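Local coordinates for protein ATP-dependent RNA helicase HrpB (Escherichia coli, PDB 6EUD) that hydrolyses ATP to ADP and phosphate and belongs to the DEAH/RHA group of RNA helicases, which act on RNA, at residues V712-R717 and M734-G739; L757-Q762 and G788-H793. All coordinates share one frame; numbering follows the deposited sequence.

Interaction 1 (V712-R717 and M734-G739); sequences VPTGSR and MQEMFG
Thr714 and Ser716 both give their hydroxyl protons to one carboxylate oxygen, Glu736 OE2. Ser716 OG lies 2.7 Å from Glu736 OE2 and meets its syn lone pair, on the side of the other oxygen. Thr714 OG1 is modelled only 2.4 Å from Glu736 OE2. This bond is very short, and its exact length is doubtful at 2.40 Å resolution. The side chains of Thr714 and Glu736 cross at about a right angle, and Thr714 CG2 rests 3.7 Å from Glu736 CA. Thr714 OG1 sits between the backbone N and the carbonyl carbon (chi1 57°), which turns the hydroxyl to the acid and leaves CG2 to pack on its backbone.

Beside this polar cluster, Pro713 CD packs 3.5 Å from Glu736 O, and Pro713 CB is also 3.5 Å from Phe738 O. Val712 CG1 touches Met737 SD at 3.6 Å. The bend at chi2 (-56°) brings Met737 SD back toward Val712, although CB starts away from the other segment.

Residues 712-717 form the tip of a beta hairpin between strands 709-711 and 717-721. The tip is a type I turn with a G1 bulge at Gly715. Gly715 N bonds to Val712 O, and Val712 N to Ser716 O at 3.0 Å. A side chain at Gly715 would jam against Thr714 O, which calls for glycine. Ser716 N makes a weak bond to Thr714 OG1. An alanine at Glu736 would probably leave both hydroxyls without their shared acceptor, with weak bonds remaining.

Farther out, Arg733 makes a long, weak ion pair with Glu736 OE1, and Arg807 a weak hydrogen bond to Ser716 OG. Ile718 touches Val712 and Glu736, while Met737 reaches Leu771 of helix 771-776.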
ATOM      1  N   VAL A 712      42.609 -18.497 -29.080  1.00 41.63           N
ATOM      2  CA  VAL A 712      43.260 -19.657 -28.463  1.00 46.01           C
ATOM      3  C   VAL A 712      44.788 -19.635 -28.720  1.00 45.27           C
ATOM      4  O   VAL A 712      45.279 -18.781 -29.463  1.00 44.52           O
ATOM      5  CB  VAL A 712      42.625 -20.970 -28.989  1.00 33.27           C
ATOM      6  CG1 VAL A 712      41.221 -21.129 -28.442  1.00 32.48           C
ATOM      7  CG2 VAL A 712      42.613 -20.980 -30.499  1.00 33.45           C
ATOM      8  N   PRO A 713      45.548 -20.549 -28.086  1.00 45.68           N
ATOM      9  CA  PRO A 713      47.010 -20.508 -28.272  1.00 44.89           C
ATOM     10  C   PRO A 713      47.524 -20.527 -29.717  1.00 47.84           C
ATOM     11  O   PRO A 713      48.580 -19.942 -29.962  1.00 51.85           O
ATOM     12  CB  PRO A 713      47.472 -21.752 -27.524  1.00 46.53           C
ATOM     13  CG  PRO A 713      46.497 -21.831 -26.366  1.00 48.22           C
ATOM     14  CD  PRO A 713      45.169 -21.407 -26.944  1.00 45.95           C
ATOM     15  N   THR A 714      46.814 -21.159 -30.649  1.00 42.81           N
ATOM     16  CA  THR A 714      47.265 -21.197 -32.030  1.00 37.18           C
ATOM     17  C   THR A 714      47.086 -19.860 -32.726  1.00 43.48           C
ATOM     18  O   THR A 714      47.646 -19.639 -33.795  1.00 48.49           O
ATOM     19  CB  THR A 714      46.517 -22.271 -32.846  1.00 39.27           C
ATOM     20  OG1 THR A 714      45.100 -22.030 -32.796  1.00 40.77           O
ATOM     21  CG2 THR A 714      46.814 -23.649 -32.294  1.00 37.70           C
ATOM     22  N   GLY A 715      46.298 -18.962 -32.138  1.00 43.98           N
ATOM     23  CA  GLY A 715      46.000 -17.700 -32.792  1.00 42.76           C
ATOM     24  C   GLY A 715      44.621 -17.700 -33.443  1.00 44.30           C
ATOM     25  O   GLY A 715      44.125 -16.645 -33.868  1.00 43.20           O
ATOM     26  N   SER A 716      44.000 -18.877 -33.523  1.00 40.95           N
ATOM     27  CA  SER A 716      42.634 -18.975 -34.034  1.00 42.47           C
ATOM     28  C   SER A 716      41.665 -18.167 -33.166  1.00 38.84           C
ATOM     29  O   SER A 716      41.830 -18.065 -31.946  1.00 33.70           O
ATOM     30  CB  SER A 716      42.175 -20.435 -34.099  1.00 42.67           C
ATOM     31  OG  SER A 716      42.856 -21.161 -35.110  1.00 43.64           O
ATOM     32  N   ARG A 717      40.656 -17.591 -33.808  1.00 43.41           N
ATOM     33  CA  ARG A 717      39.617 -16.865 -33.091  1.00 43.14           C
ATOM     34  C   ARG A 717      38.353 -17.712 -33.032  1.00 44.21           C
ATOM     35  O   ARG A 717      37.657 -17.835 -34.037  1.00 45.36           O
ATOM     36  CB  ARG A 717      39.340 -15.516 -33.760  1.00 43.75           C
ATOM     37  CG  ARG A 717      40.608 -14.732 -34.089  1.00 49.08           C
ATOM     38  CD  ARG A 717      40.378 -13.251 -33.977  1.00 58.90           C
ATOM     39  NE  ARG A 717      40.057 -12.891 -32.602  1.00 67.84           N
ATOM     40  CZ  ARG A 717      39.340 -11.828 -32.249  1.00 73.46           C
ATOM     41  NH1 ARG A 717      38.842 -11.007 -33.168  1.00 76.65           N
ATOM     42  NH2 ARG A 717      39.105 -11.599 -30.970  1.00 75.78           N
ATOM     43  N   MET A 734      40.772 -29.774 -29.539  1.00 46.52           N
ATOM     44  CA  MET A 734      41.687 -29.973 -28.425  1.00 45.68           C
ATOM     45  C   MET A 734      43.114 -29.601 -28.792  1.00 48.74           C
ATOM     46  O   MET A 734      43.811 -28.958 -28.016  1.00 50.72           O
ATOM     47  CB  MET A 734      41.630 -31.424 -27.963  1.00 45.88           C
ATOM     48  CG  MET A 734      42.518 -31.737 -26.772  1.00 48.00           C
ATOM     49  SD  MET A 734      42.371 -33.454 -26.230  1.00 59.48           S
ATOM     50  CE  MET A 734      43.033 -34.347 -27.633  1.00 51.74           C
ATOM     51  N   GLN A 735      43.531 -29.983 -29.993  1.00 47.57           N
ATOM     52  CA  GLN A 735      44.900 -29.736 -30.452  1.00 52.34           C
ATOM     53  C   GLN A 735      45.278 -28.239 -30.366  1.00 49.89           C
ATOM     54  O   GLN A 735      46.449 -27.896 -30.161  1.00 50.68           O
ATOM     55  CB  GLN A 735      45.073 -30.267 -31.891  1.00 52.64           C
ATOM     56  CG  GLN A 735      44.278 -29.492 -32.931  1.00 59.23           C
ATOM     57  CD  GLN A 735      43.618 -30.365 -33.983  1.00 65.01           C
ATOM     58  OE1 GLN A 735      43.439 -31.563 -33.792  1.00 71.02           O
ATOM     59  NE2 GLN A 735      43.230 -29.757 -35.094  1.00 64.81           N
ATOM     60  N   GLU A 736      44.282 -27.363 -30.496  1.00 42.64           N
ATOM     61  CA  GLU A 736      44.525 -25.927 -30.502  1.00 43.08           C
ATOM     62  C   GLU A 736      44.750 -25.366 -29.097  1.00 44.42           C
ATOM     63  O   GLU A 736      45.244 -24.259 -28.935  1.00 45.23           O
ATOM     64  CB  GLU A 736      43.364 -25.191 -31.173  1.00 46.27           C
ATOM     65  CG  GLU A 736      43.229 -25.459 -32.673  1.00 52.38           C
ATOM     66  CD  GLU A 736      42.677 -24.257 -33.442  1.00 56.32           C
ATOM     67  OE1 GLU A 736      41.433 -24.083 -33.526  1.00 57.37           O
ATOM     68  OE2 GLU A 736      43.500 -23.475 -33.959  1.00 57.37           O
ATOM     69  N   MET A 737      44.380 -26.127 -28.074  1.00 46.67           N
ATOM     70  CA  MET A 737      44.539 -25.664 -26.698  1.00 45.48           C
ATOM     71  C   MET A 737      45.888 -26.062 -26.088  1.00 45.70           C
ATOM     72  O   MET A 737      46.136 -25.825 -24.903  1.00 49.79           O
ATOM     73  CB  MET A 737      43.405 -26.205 -25.835  1.00 37.12           C
ATOM     74  CG  MET A 737      42.040 -25.690 -26.236  1.00 38.64           C
ATOM     75  SD  MET A 737      41.993 -23.903 -26.227  1.00 46.70           S
ATOM     76  CE  MET A 737      42.478 -23.549 -24.514  1.00 43.50           C
ATOM     77  N   PHE A 738      46.758 -26.673 -26.885  1.00 43.51           N
ATOM     78  CA  PHE A 738      48.078 -27.048 -26.383  1.00 48.11           C
ATOM     79  C   PHE A 738      48.909 -25.832 -25.989  1.00 49.07           C
ATOM     80  O   PHE A 738      49.001 -24.853 -26.737  1.00 52.22           O
ATOM     81  CB  PHE A 738      48.840 -27.859 -27.428  1.00 51.76           C
ATOM     82  CG  PHE A 738      48.276 -29.218 -27.662  1.00 50.93           C
ATOM     83  CD1 PHE A 738      47.427 -29.795 -26.735  1.00 53.04           C
ATOM     84  CD2 PHE A 738      48.591 -29.920 -28.808  1.00 47.30           C
ATOM     85  CE1 PHE A 738      46.900 -31.055 -26.951  1.00 54.87           C
ATOM     86  CE2 PHE A 738      48.068 -31.173 -29.027  1.00 50.34           C
ATOM     87  CZ  PHE A 738      47.222 -31.744 -28.097  1.00 51.02           C
ATOM     88  N   GLY A 739      49.539 -25.905 -24.824  1.00 50.70           N
ATOM     89  CA  GLY A 739      50.367 -24.809 -24.355  1.00 53.90           C
ATOM     90  C   GLY A 739      49.674 -23.975 -23.293  1.00 55.96           C
ATOM     91  O   GLY A 739      50.312 -23.179 -22.595  1.00 55.95           O
TER

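Interaction 2 (L757-Q762 and G788-H793); sequences LLSPAQ and GRYPKH
The rings of Tyr790 and His793 each turn one face to Pro760, whose CG serves both. Pro760 CG stands 4.2 Å from the centroid of the Tyr790 ring, 15° off its normal. It is likewise 4.2 Å from the centroid of the His793 ring, and both are CH-pi contacts. The opposite face of the tyrosine carries Arg789 CG, offset toward the rim.

The contact joins a beta hairpin to the chain leaving a helix. Ser759 to Gln762 make a type I turn in the connection of the hairpin formed by antiparallel strands 751-758 and 764-768. Tyr790 to His793 make a second type I turn just after helix 779-789. Its first and last residues supply the two rings that meet Pro760.

Pro760 CD packs over the tyrosine near its rim, 4.0 Å from Tyr790 CD2. The far end of the ring comes to Ala761, where CB lies 3.1 Å from Tyr790 OH, a short approach. The polar partner of this hydroxyl is Arg763, which bonds to it through NH2. Trp795 bonds to Tyr790 O and also touches Pro760, and Met786 of helix 779-789 packs on Ser759 and Pro760.

Ser759 forms an ST turn: Ala761 N donates to Ser759 OG at 3.3 Å, with an angle of 137° at the hydrogen.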
ATOM      1  N   LEU A 757      35.883 -29.673 -26.083  1.00 41.96           N
ATOM      2  CA  LEU A 757      37.107 -30.114 -26.727  1.00 43.58           C
ATOM      3  C   LEU A 757      36.821 -31.144 -27.800  1.00 46.26           C
ATOM      4  O   LEU A 757      36.218 -32.180 -27.541  1.00 47.39           O
ATOM      5  CB  LEU A 757      38.076 -30.673 -25.691  1.00 45.70           C
ATOM      6  CG  LEU A 757      38.544 -29.623 -24.684  1.00 46.50           C
ATOM      7  CD1 LEU A 757      39.531 -30.188 -23.668  1.00 46.72           C
ATOM      8  CD2 LEU A 757      39.167 -28.468 -25.446  1.00 46.57           C
ATOM      9  N   LEU A 758      37.266 -30.845 -29.011  1.00 45.26           N
ATOM     10  CA  LEU A 758      36.904 -31.630 -30.178  1.00 43.60           C
ATOM     11  C   LEU A 758      38.126 -32.306 -30.775  1.00 47.84           C
ATOM     12  O   LEU A 758      39.260 -31.917 -30.501  1.00 50.39           O
ATOM     13  CB  LEU A 758      36.228 -30.734 -31.218  1.00 39.05           C
ATOM     14  CG  LEU A 758      35.144 -29.780 -30.697  1.00 41.88           C
ATOM     15  CD1 LEU A 758      34.853 -28.697 -31.729  1.00 41.02           C
ATOM     16  CD2 LEU A 758      33.847 -30.494 -30.328  1.00 39.87           C
ATOM     17  N   SER A 759      37.876 -33.329 -31.580  1.00 46.86           N
ATOM     18  CA  SER A 759      38.899 -33.982 -32.389  1.00 52.73           C
ATOM     19  C   SER A 759      39.163 -33.204 -33.694  1.00 56.09           C
ATOM     20  O   SER A 759      38.429 -32.269 -34.007  1.00 55.20           O
ATOM     21  CB  SER A 759      38.438 -35.405 -32.690  1.00 55.90           C
ATOM     22  OG  SER A 759      37.404 -35.370 -33.660  1.00 55.84           O
ATOM     23  N   PRO A 760      40.201 -33.591 -34.469  1.00 60.47           N
ATOM     24  CA  PRO A 760      40.417 -32.982 -35.788  1.00 58.23           C
ATOM     25  C   PRO A 760      39.192 -32.959 -36.672  1.00 54.98           C
ATOM     26  O   PRO A 760      39.069 -32.079 -37.516  1.00 54.77           O
ATOM     27  CB  PRO A 760      41.471 -33.888 -36.410  1.00 59.86           C
ATOM     28  CG  PRO A 760      42.284 -34.320 -35.255  1.00 60.40           C
ATOM     29  CD  PRO A 760      41.303 -34.510 -34.131  1.00 60.84           C
ATOM     30  N   ALA A 761      38.308 -33.932 -36.472  1.00 56.97           N
ATOM     31  CA  ALA A 761      37.083 -34.047 -37.252  1.00 58.40           C
ATOM     32  C   ALA A 761      35.912 -33.363 -36.533  1.00 61.78           C
ATOM     33  O   ALA A 761      34.762 -33.595 -36.907  1.00 65.55           O
ATOM     34  CB  ALA A 761      36.755 -35.505 -37.544  1.00 56.65           C
ATOM     35  N   GLN A 762      36.212 -32.528 -35.526  1.00 61.92           N
ATOM     36  CA  GLN A 762      35.241 -31.587 -34.971  1.00 65.64           C
ATOM     37  C   GLN A 762      34.157 -32.344 -34.226  1.00 62.06           C
ATOM     38  O   GLN A 762      33.066 -31.838 -33.980  1.00 58.25           O
ATOM     39  CB  GLN A 762      34.749 -30.686 -36.114  1.00 75.70           C
ATOM     40  CG  GLN A 762      35.617 -29.429 -36.276  1.00 86.24           C
ATOM     41  CD  GLN A 762      34.892 -28.154 -35.774  1.00 94.12           C
ATOM     42  OE1 GLN A 762      35.401 -27.391 -34.888  1.00 98.15           O
ATOM     43  NE2 GLN A 762      33.865 -27.771 -36.586  1.00 98.56           N
ATOM     44  N   GLY A 788      45.258 -43.443 -32.125  1.00 86.73           N
ATOM     45  CA  GLY A 788      44.688 -44.527 -32.909  1.00 88.79           C
ATOM     46  C   GLY A 788      43.895 -44.116 -34.141  1.00 87.32           C
ATOM     47  O   GLY A 788      44.032 -44.725 -35.201  1.00 89.04           O
ATOM     48  N   ARG A 789      43.059 -43.088 -34.016  1.00 87.07           N
ATOM     49  CA  ARG A 789      42.220 -42.684 -35.138  1.00 84.97           C
ATOM     50  C   ARG A 789      42.881 -41.591 -35.973  1.00 80.61           C
ATOM     51  O   ARG A 789      42.511 -41.372 -37.127  1.00 80.38           O
ATOM     52  CB  ARG A 789      40.852 -42.225 -34.645  1.00 87.37           C
ATOM     53  CG  ARG A 789      39.813 -42.105 -35.745  1.00 92.62           C
ATOM     54  CD  ARG A 789      38.435 -42.002 -35.143  1.00 96.52           C
ATOM     55  NE  ARG A 789      38.176 -43.127 -34.252  1.00100.97           N
ATOM     56  CZ  ARG A 789      37.104 -43.225 -33.477  1.00102.00           C
ATOM     57  NH1 ARG A 789      36.200 -42.255 -33.474  1.00 98.16           N
ATOM     58  NH2 ARG A 789      36.942 -44.285 -32.696  1.00104.79           N
ATOM     59  N   TYR A 790      43.865 -40.910 -35.391  1.00 77.67           N
ATOM     60  CA  TYR A 790      44.612 -39.884 -36.124  1.00 76.21           C
ATOM     61  C   TYR A 790      46.105 -39.943 -35.813  1.00 74.85           C
ATOM     62  O   TYR A 790      46.649 -39.028 -35.188  1.00 72.65           O
ATOM     63  CB  TYR A 790      44.067 -38.481 -35.807  1.00 72.67           C
ATOM     64  CG  TYR A 790      42.589 -38.337 -36.085  1.00 69.38           C
ATOM     65  CD1 TYR A 790      42.120 -38.207 -37.385  1.00 71.97           C
ATOM     66  CD2 TYR A 790      41.664 -38.340 -35.049  1.00 66.13           C
ATOM     67  CE1 TYR A 790      40.770 -38.087 -37.649  1.00 75.36           C
ATOM     68  CE2 TYR A 790      40.309 -38.214 -35.298  1.00 70.42           C
ATOM     69  CZ  TYR A 790      39.867 -38.089 -36.604  1.00 75.44           C
ATOM     70  OH  TYR A 790      38.524 -37.969 -36.870  1.00 76.62           O
ATOM     71  N   PRO A 791      46.776 -41.014 -36.266  1.00 75.27           N
ATOM     72  CA  PRO A 791      48.194 -41.220 -35.948  1.00 78.11           C
ATOM     73  C   PRO A 791      49.098 -40.216 -36.661  1.00 77.42           C
ATOM     74  O   PRO A 791      50.296 -40.153 -36.375  1.00 75.23           O
ATOM     75  CB  PRO A 791      48.461 -42.648 -36.444  1.00 80.74           C
ATOM     76  CG  PRO A 791      47.494 -42.831 -37.571  1.00 80.49           C
ATOM     77  CD  PRO A 791      46.257 -42.040 -37.187  1.00 77.35           C
ATOM     78  N   LYS A 792      48.519 -39.442 -37.579  1.00 77.22           N
ATOM     79  CA  LYS A 792      49.273 -38.465 -38.353  1.00 78.23           C
ATOM     80  C   LYS A 792      49.457 -37.154 -37.585  1.00 81.10           C
ATOM     81  O   LYS A 792      50.213 -36.282 -38.012  1.00 83.39           O
ATOM     82  CB  LYS A 792      48.579 -38.212 -39.694  1.00 80.37           C
ATOM     83  CG  LYS A 792      48.333 -39.485 -40.483  1.00 84.39           C
ATOM     84  CD  LYS A 792      48.072 -39.216 -41.950  1.00 85.27           C
ATOM     85  CE  LYS A 792      48.032 -40.524 -42.721  1.00 87.18           C
ATOM     86  NZ  LYS A 792      47.916 -40.306 -44.186  1.00 88.91           N
ATOM     87  N   HIS A 793      48.774 -37.023 -36.449  1.00 79.77           N
ATOM     88  CA  HIS A 793      48.947 -35.858 -35.584  1.00 79.80           C
ATOM     89  C   HIS A 793      49.862 -36.156 -34.403  1.00 79.52           C
ATOM     90  O   HIS A 793      49.948 -37.296 -33.946  1.00 79.13           O
ATOM     91  CB  HIS A 793      47.599 -35.362 -35.052  1.00 79.61           C
ATOM     92  CG  HIS A 793      46.761 -34.670 -36.075  1.00 80.64           C
ATOM     93  ND1 HIS A 793      45.996 -35.353 -36.994  1.00 81.37           N
ATOM     94  CD2 HIS A 793      46.576 -33.354 -36.332  1.00 81.93           C
ATOM     95  CE1 HIS A 793      45.372 -34.488 -37.772  1.00 80.60           C
ATOM     96  NE2 HIS A 793      45.706 -33.270 -37.391  1.00 82.01           N
TER

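From the N terminus, interaction 1 comes first. It closes a loop of 16 residues that contains most of strand 717-721 and all of 729-733. Interaction 2 later closes 25 residues holding strand 764-768, helix 771-776 and most of helix 779-789. The two loops follow in series and neither nest nor cross. The centres of interaction 1 and interaction 2 lie about 14 Å apart. They meet where the parallel strands 729-733 and 751-758 end, with Met734 N 2.8 Å from Leu758 O, a probable hydrogen bond. Gln735 also packs on Pro760. Interaction 1 ties the 709-721 hairpin to the chain after strand 729-733; interaction 2 ties the 751-768 hairpin to that leaving helix 779-789.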